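Local coordinates for transcriptional regulator, TetR family (Agrobacterium tumefaciens, PDB 2G7S), which probably binds operator DNA as a dimeric, all-helical transcriptional regulator of the TetR family, with a C-terminal domain of the tetracycline-repressor-like kind, at residues F103-C106 with A107-S111; P114-E118 with T119-E123. All coordinates share one frame; numbering follows the deposited sequence. Where two conformers were deposited one is given.

Contact 1: residues F103-C106 with A107-S111; sequences FCVC and ALLAS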
loop_
_atom_site.group_PDB
_atom_site.type_symbol
_atom_site.label_atom_id
_atom_site.label_comp_id
_atom_site.label_asym_id
_atom_site.label_seq_id
_atom_site.Cartn_x
_atom_site.Cartn_y
_atom_site.Cartn_z
ATOM N N PHE A 103 0.063 -10.009 -4.576
ATOM C CA PHE A 103 0.230 -8.953 -3.570
ATOM C C PHE A 103 0.690 -9.656 -2.292
ATOM O O PHE A 103 0.239 -10.788 -2.017
ATOM C CB PHE A 103 -1.082 -8.199 -3.328
ATOM C CG PHE A 103 -0.909 -6.698 -3.042
ATOM C CD1 PHE A 103 -1.109 -5.757 -4.018
ATOM C CD2 PHE A 103 -0.589 -6.264 -1.777
ATOM C CE1 PHE A 103 -0.991 -4.400 -3.776
ATOM C CE2 PHE A 103 -0.499 -4.904 -1.512
ATOM C CZ PHE A 103 -0.664 -3.988 -2.497
ATOM N N CYS A 104 1.514 -9.001 -1.506
ATOM C CA CYS A 104 1.941 -9.533 -0.217
ATOM C C CYS A 104 0.754 -9.433 0.788
ATOM O O CYS A 104 0.159 -8.372 0.951
ATOM C CB CYS A 104 3.122 -8.689 0.240
ATOM S SG CYS A 104 3.567 -9.066 1.999
ATOM N N VAL A 105 0.422 -10.548 1.451
ATOM C CA VAL A 105 -0.640 -10.559 2.458
ATOM C C VAL A 105 -0.391 -9.506 3.508
ATOM O O VAL A 105 -1.332 -8.837 3.966
ATOM C CB VAL A 105 -0.577 -11.983 3.136
ATOM C CG1 VAL A 105 -1.411 -12.003 4.432
ATOM C CG2 VAL A 105 -1.012 -13.094 2.174
ATOM N N CYS A 106 0.881 -9.388 3.941
ATOM C CA CYS A 106 1.158 -8.487 5.071
ATOM C C CYS A 106 1.133 -7.035 4.592
ATOM O O CYS A 106 0.656 -6.157 5.314
ATOM C CB CYS A 106 2.478 -8.791 5.722
ATOM S SG CYS A 106 2.342 -10.358 6.651
ATOM N N ALA A 107 1.626 -6.751 3.375
ATOM C CA ALA A 107 1.559 -5.387 2.914
ATOM C C ALA A 107 0.083 -4.945 2.793
ATOM O O ALA A 107 -0.271 -3.779 3.046
ATOM C CB ALA A 107 2.308 -5.255 1.555
ATOM N N LEU A 108 -0.775 -5.850 2.306
ATOM C CA LEU A 108 -2.168 -5.501 2.138
ATOM C C LEU A 108 -2.793 -5.245 3.512
ATOM O O LEU A 108 -3.508 -4.259 3.721
ATOM C CB LEU A 108 -2.935 -6.619 1.304
ATOM C CG LEU A 108 -4.162 -6.095 0.466
ATOM C CD1 LEU A 108 -4.620 -7.159 -0.523
ATOM C CD2 LEU A 108 -5.324 -5.525 1.210
ATOM N N LEU A 109 -2.600 -6.197 4.433
ATOM C CA LEU A 109 -3.207 -6.018 5.756
ATOM C C LEU A 109 -2.666 -4.743 6.425
ATOM O O LEU A 109 -3.392 -4.155 7.212
ATOM C CB LEU A 109 -2.915 -7.223 6.636
ATOM C CG LEU A 109 -3.715 -8.485 6.264
ATOM C CD1 LEU A 109 -3.159 -9.716 6.989
ATOM C CD2 LEU A 109 -5.233 -8.359 6.599
ATOM N N ALA A 110 -1.398 -4.391 6.171
ATOM C CA ALA A 110 -0.889 -3.199 6.848
ATOM C C ALA A 110 -1.712 -1.969 6.531
ATOM O O ALA A 110 -1.798 -1.069 7.360
ATOM C CB ALA A 110 0.582 -2.973 6.435
ATOM N N SER A 111 -2.323 -1.896 5.343
ATOM C CA SER A 111 -3.076 -0.694 5.013
ATOM C C SER A 111 -4.350 -0.600 5.812
ATOM O O SER A 111 -5.020 0.435 5.764
ATOM C CB SER A 111 -3.468 -0.697 3.549
ATOM O OG SER A 111 -4.422 -1.731 3.288
#
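Cys104 and Ala107 meet at the start of the short helix 105-110, where the cysteine holds the N-cap position. Its CB packs against Ala107 CB at 3.8 Å, and with SG anti to the backbone N and beside the carbonyl carbon (chi1 170°), the sulfur reaches forward along the chain to Ala107 N. There SG accepts at 3.3 Å from Ala107 N, a capping bond, although the sulfur lies too near another atom of the model for its place to be certain. The carbonyl of the same residue opens the helical ladder: Leu108 N donates to Cys104 O at 3.0 Å, and Leu109 N to Val105 O follows with the same length. The third rung, from Ala110 N to Cys106 O, is shorter at 2.8 Å but more bent, with an N-H...O angle of 148°.

Leu109 can be followed outward along its chain. CB, CG and CD1 all pass close to Val105 O, CG being the nearest at 3.3 Å, and CD1 also meets Val105 CG1 at 3.9 Å, the two side chains lying alongside and pointing the same way. Phe103, just ahead of the cap, leans its ring obliquely on the helix: CD2 touches Leu108 CB at 3.9 Å, the two side chains crossing at about a right angle, while CE2 lies by Leu108 N, with Ala107 CB a little farther off.

All of these residues are buried. Ala107 also packs on Leu170 of the second subunit. The arrangement is an N-capped short helix set among helix 6-24, helix 52-77 and helices 118-144 and 154-173, consistent with the junction of the DNA-binding and C-terminal domains in TetR-family proteins.

Contact 2: residues P114-E118 with T119-E123; sequences PVLPE and TVVLE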
loop_
_atom_site.group_PDB
_atom_site.type_symbol
_atom_site.label_atom_id
_atom_site.label_comp_id
_atom_site.label_asym_id
_atom_site.label_seq_id
_atom_site.Cartn_x
_atom_site.Cartn_y
_atom_site.Cartn_z
ATOM N N PRO A 114 -5.638 -0.006 11.410
ATOM C CA PRO A 114 -6.519 0.595 12.464
ATOM C C PRO A 114 -7.799 -0.218 12.741
ATOM O O PRO A 114 -8.376 -0.057 13.820
ATOM C CB PRO A 114 -6.929 1.957 11.850
ATOM C CG PRO A 114 -5.658 2.362 11.052
ATOM C CD PRO A 114 -5.257 1.000 10.364
ATOM N N VAL A 115 -8.238 -1.061 11.807
ATOM C CA VAL A 115 -9.474 -1.842 12.032
ATOM C C VAL A 115 -9.171 -3.302 12.283
ATOM O O VAL A 115 -10.114 -4.091 12.474
ATOM C CB VAL A 115 -10.484 -1.705 10.888
ATOM C CG1 VAL A 115 -10.812 -0.179 10.652
ATOM C CG2 VAL A 115 -10.033 -2.394 9.583
ATOM N N LEU A 116 -7.901 -3.700 12.269
ATOM C CA LEU A 116 -7.635 -5.139 12.429
ATOM C C LEU A 116 -7.593 -5.547 13.916
ATOM O O LEU A 116 -7.227 -4.749 14.804
ATOM C CB LEU A 116 -6.244 -5.495 11.856
ATOM C CG LEU A 116 -6.127 -5.334 10.350
ATOM C CD1 LEU A 116 -4.719 -5.699 9.888
ATOM C CD2 LEU A 116 -7.154 -6.189 9.593
ATOM N N PRO A 117 -7.893 -6.816 14.185
ATOM C CA PRO A 117 -7.617 -7.289 15.526
ATOM C C PRO A 117 -6.169 -7.066 15.960
ATOM O O PRO A 117 -5.246 -7.270 15.138
ATOM C CB PRO A 117 -7.929 -8.808 15.441
ATOM C CG PRO A 117 -8.827 -8.994 14.203
ATOM C CD PRO A 117 -8.344 -7.858 13.234
ATOM N N GLU A 118 -5.961 -6.720 17.219
ATOM C CA GLU A 118 -4.596 -6.467 17.679
ATOM C C GLU A 118 -3.698 -7.694 17.444
ATOM O O GLU A 118 -2.486 -7.530 17.158
ATOM C CB GLU A 118 -4.556 -6.173 19.150
ATOM C CG GLU A 118 -5.304 -4.895 19.499
ATOM C CD GLU A 118 -5.300 -4.585 21.002
ATOM O OE1 GLU A 118 -4.985 -5.448 21.847
ATOM O OE2 GLU A 118 -5.712 -3.434 21.317
ATOM N N THR A 119 -4.244 -8.910 17.597
ATOM C CA THR A 119 -3.373 -10.084 17.418
ATOM C C THR A 119 -2.887 -10.212 15.966
ATOM O O THR A 119 -1.714 -10.623 15.714
ATOM C CB THR A 119 -4.072 -11.371 17.802
ATOM O OG1 THR A 119 -5.322 -11.404 17.106
ATOM C CG2 THR A 119 -4.346 -11.384 19.368
ATOM N N VAL A 120 -3.736 -9.830 15.012
ATOM C CA VAL A 120 -3.326 -9.817 13.601
ATOM C C VAL A 120 -2.292 -8.739 13.349
ATOM O O VAL A 120 -1.312 -8.978 12.607
ATOM C CB VAL A 120 -4.582 -9.646 12.686
ATOM C CG1 VAL A 120 -4.143 -9.583 11.204
ATOM C CG2 VAL A 120 -5.532 -10.821 12.925
ATOM N N VAL A 121 -2.520 -7.573 13.956
ATOM C CA VAL A 121 -1.549 -6.470 13.778
ATOM C C VAL A 121 -0.143 -6.897 14.219
ATOM O O VAL A 121 0.851 -6.572 13.574
ATOM C CB VAL A 121 -2.012 -5.219 14.549
ATOM C CG1 VAL A 121 -0.947 -4.081 14.493
ATOM C CG2 VAL A 121 -3.352 -4.764 13.965
ATOM N N LEU A 122 -0.066 -7.682 15.318
ATOM C CA LEU A 122 1.251 -8.128 15.790
ATOM C C LEU A 122 1.941 -8.932 14.676
ATOM O O LEU A 122 3.160 -8.758 14.452
ATOM C CB LEU A 122 1.098 -9.017 17.058
ATOM C CG LEU A 122 0.639 -8.319 18.295
ATOM C CD1 LEU A 122 0.444 -9.450 19.408
ATOM C CD2 LEU A 122 1.683 -7.306 18.752
ATOM N N GLU A 123 1.206 -9.854 14.043
ATOM C CA GLU A 123 1.814 -10.687 13.002
ATOM C C GLU A 123 2.249 -9.851 11.782
ATOM O O GLU A 123 3.349 -10.050 11.211
ATOM C CB GLU A 123 0.819 -11.758 12.541
ATOM C CG GLU A 123 0.565 -12.865 13.587
ATOM C CD GLU A 123 1.700 -13.872 13.703
ATOM O OE1 GLU A 123 2.490 -13.990 12.755
ATOM O OE2 GLU A 123 1.755 -14.563 14.756
#
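This contact is the N-terminus of a helix in the C-terminal domain of a TetR-family fold: the loop after helix 105-110 enters helix 118-144, with Pro117 at the N-cap. Pro117 O takes the first bond of the helix, from Val121 N at 3.0 Å; the amide comes nearly along the C=O axis, and its N-H points at the oxygen with an angle of 163°. Leu122 N donates to Glu118 O one residue further on.

Apolar contacts line one side of the turn. The pyrrolidine ring of Pro117 lies alongside Val120, its CG 4.0 Å from Val120 CG2, and Leu116 CD1 reaches Val120 CG1, the two side chains crossing at about a right angle. Tyr26 lies against both Leu116 and Pro117, and Cys57 of helix 52-77 touches Thr119 and Val120, so the start of the helix rests on the N-terminal part of the chain.

In Val121, CG1 stands anti to the backbone N (chi1 175°) and CG2 beside it, which sets one methyl against the carbonyl that accepts the residue's own amide: CG2 sits 3.4 Å from Pro117 O and 3.7 Å from Leu116 CB.

In the fold
Contacts 1 and 2 come in series along the chain, their centres about 12 Å apart, and both belong to the tetracycline-repressor-like C-terminal domain. Contact 1 spans helix 105-110 with its cap, its centre about 7 Å from the centre of the chain; the centre of contact 2, at the start of helix 118-144, lies about 16 Å from it. They meet where Leu116 CD1 packs on Leu109 O at 3.4 Å. Both touch helix 52-77 and the N-terminal part, through helix 6-24 or Tyr26. In the second subunit, Arg173 NH1 hydrogen-bonds Ser111 O and Arg173 packs on Pro114, a position consistent with relaying change between domains and subunits.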